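Local coordinates for ankyrin repeat family protein (Enterococcus faecalis, PDB 3HRA) that is built of stacked ankyrin repeats and, as is usual for this family, probably serves as a scaffold for binding other proteins, at residues D175-G178 with D183-N186. Residues are numbered along the deposited sequence; the frame is centred on the assembly and turned at random.
Sequences DNSG and DYAN
The Tyr184 ring meets the carboxylate of Asp175 at its edge: OD1 of Asp175 lies in the ring plane, 3.2 Å from CE2 of Tyr184. The carboxylate and ring planes stand 70° apart. The two side chains reach for each other head-on, and the Tyr184 hydroxyl donates a short hydrogen bond, 2.5 Å from OH to Asp175 OD1, received on the syn lone pair. Around this pair Tyr141 and Ile145 of the chain touch both side chains, and Val148 packs on Tyr184, so the bond joins two largely buried groups. The other carboxylate oxygen works within its own loop. Ser177 OG donates to Asp175 OD2 at 2.7 Å on the syn side, and Ser177 N, 2.9 Å from the same OD2, comes in 50° out of the carboxylate plane, both from one face; Arg179 N adds a further bond. With CG of Asp175 set between its backbone N and carbonyl carbon (chi1 65°), the carboxylate folds back toward the turn, where the bond from Ser177 N to Asp175 OD2 closes an Asx turn; OD1 is directed to the Tyr184 hydroxyl. Residues 175-178 form a type I beta turn, closed by Gly178 N to Asp175 O at 2.9 Å, in the hairpin-like loop that leads into helix 181-188 at the C-terminal end of the ankyrin stack. Gly178 ends the turn with a positive phi. Ser177 OG also accepts from Arg179 NE and sits 3.4 Å from Tyr184 OH. Asp183 merely borders the turn, its OD2 4.1 Å from Gly178 O, and is held instead by the backbone N of Thr180.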
ATOM      1  N   ASP A 175      16.462  -5.117  12.567  1.00 10.31           N
ATOM      2  CA  ASP A 175      15.633  -6.210  12.067  1.00  9.59           C
ATOM      3  C   ASP A 175      15.965  -7.512  12.784  1.00 13.40           C
ATOM      4  O   ASP A 175      16.728  -7.508  13.757  1.00 13.16           O
ATOM      5  CB  ASP A 175      15.707  -6.339  10.536  1.00  7.97           C
ATOM      6  CG  ASP A 175      17.090  -6.740  10.019  1.00 12.45           C
ATOM      7  OD1 ASP A 175      17.331  -6.541   8.817  1.00 17.31           O
ATOM      8  OD2 ASP A 175      17.933  -7.257  10.783  1.00 13.67           O
ATOM      9  N   ASN A 176      15.380  -8.618  12.324  1.00 11.84           N
ATOM     10  CA  ASN A 176      15.532  -9.908  13.000  1.00 10.38           C
ATOM     11  C   ASN A 176      16.950 -10.470  12.892  1.00 15.52           C
ATOM     12  O   ASN A 176      17.307 -11.396  13.628  1.00 19.61           O
ATOM     13  CB  ASN A 176      14.536 -10.935  12.451  1.00  8.36           C
ATOM     14  CG  ASN A 176      13.093 -10.624  12.819  1.00  9.01           C
ATOM     15  OD1 ASN A 176      12.160 -11.204  12.250  1.00 17.49           O
ATOM     16  ND2 ASN A 176      12.898  -9.723  13.772  1.00 12.63           N
ATOM     17  N   SER A 177      17.744  -9.937  11.962  1.00 13.95           N
ATOM     18  CA  SER A 177      19.150 -10.325  11.851  1.00 15.54           C
ATOM     19  C   SER A 177      20.047  -9.423  12.692  1.00 14.72           C
ATOM     20  O   SER A 177      21.272  -9.591  12.716  1.00 17.90           O
ATOM     21  CB  SER A 177      19.614 -10.320  10.388  1.00 14.89           C
ATOM     22  OG  SER A 177      19.822  -8.999   9.883  1.00 22.90           O
ATOM     23  N   GLY A 178      19.449  -8.459  13.387  1.00 12.90           N
ATOM     24  CA  GLY A 178      20.219  -7.555  14.231  1.00 10.41           C
ATOM     25  C   GLY A 178      20.850  -6.382  13.504  1.00 12.96           C
ATOM     26  O   GLY A 178      21.723  -5.706  14.046  1.00 18.25           O
ATOM     27  N   ASP A 183      23.741  -0.055   8.985  1.00  9.04           N
ATOM     28  CA  ASP A 183      24.502  -1.290   8.753  1.00  9.03           C
ATOM     29  C   ASP A 183      24.419  -1.730   7.301  1.00  9.95           C
ATOM     30  O   ASP A 183      25.446  -2.036   6.686  1.00 11.99           O
ATOM     31  CB  ASP A 183      23.995  -2.431   9.654  1.00 12.60           C
ATOM     32  CG  ASP A 183      24.370  -2.244  11.108  1.00 15.28           C
ATOM     33  OD1 ASP A 183      25.418  -1.604  11.374  1.00 17.90           O
ATOM     34  OD2 ASP A 183      23.611  -2.734  11.985  1.00 13.62           O
ATOM     35  N   TYR A 184      23.204  -1.757   6.747  1.00  7.40           N
ATOM     36  CA  TYR A 184      23.014  -2.203   5.371  1.00  5.70           C
ATOM     37  C   TYR A 184      23.682  -1.258   4.367  1.00  8.44           C
ATOM     38  O   TYR A 184      24.346  -1.709   3.437  1.00 12.05           O
ATOM     39  CB  TYR A 184      21.522  -2.369   5.030  1.00  7.31           C
ATOM     40  CG  TYR A 184      20.899  -3.621   5.618  1.00  9.09           C
ATOM     41  CD1 TYR A 184      21.217  -4.875   5.114  1.00 16.86           C
ATOM     42  CD2 TYR A 184      19.981  -3.542   6.660  1.00  7.83           C
ATOM     43  CE1 TYR A 184      20.647  -6.029   5.641  1.00 17.36           C
ATOM     44  CE2 TYR A 184      19.391  -4.695   7.190  1.00  9.67           C
ATOM     45  CZ  TYR A 184      19.740  -5.930   6.678  1.00 13.69           C
ATOM     46  OH  TYR A 184      19.184  -7.079   7.192  1.00 17.27           O
ATOM     47  N   ALA A 185      23.489   0.046   4.543  1.00  9.69           N
ATOM     48  CA  ALA A 185      24.064   1.014   3.618  1.00  8.60           C
ATOM     49  C   ALA A 185      25.584   0.897   3.602  1.00 11.77           C
ATOM     50  O   ALA A 185      26.210   0.925   2.548  1.00 13.28           O
ATOM     51  CB  ALA A 185      23.646   2.430   3.993  1.00 11.59           C
ATOM     52  N   ASN A 186      26.168   0.774   4.786  1.00  8.25           N
ATOM     53  CA  ASN A 186      27.605   0.588   4.919  1.00  9.68           C
ATOM     54  C   ASN A 186      28.120  -0.694   4.229  1.00  6.87           C
ATOM     55  O   ASN A 186      29.115  -0.656   3.493  1.00 12.62           O
ATOM     56  CB  ASN A 186      27.994   0.602   6.399  1.00 13.59           C
ATOM     57  CG  ASN A 186      29.488   0.604   6.605  1.00 14.15           C
ATOM     58  OD1 ASN A 186      30.032  -0.287   7.253  1.00 25.58           O
ATOM     59  ND2 ASN A 186      30.158   1.591   6.034  1.00 15.22           N
TER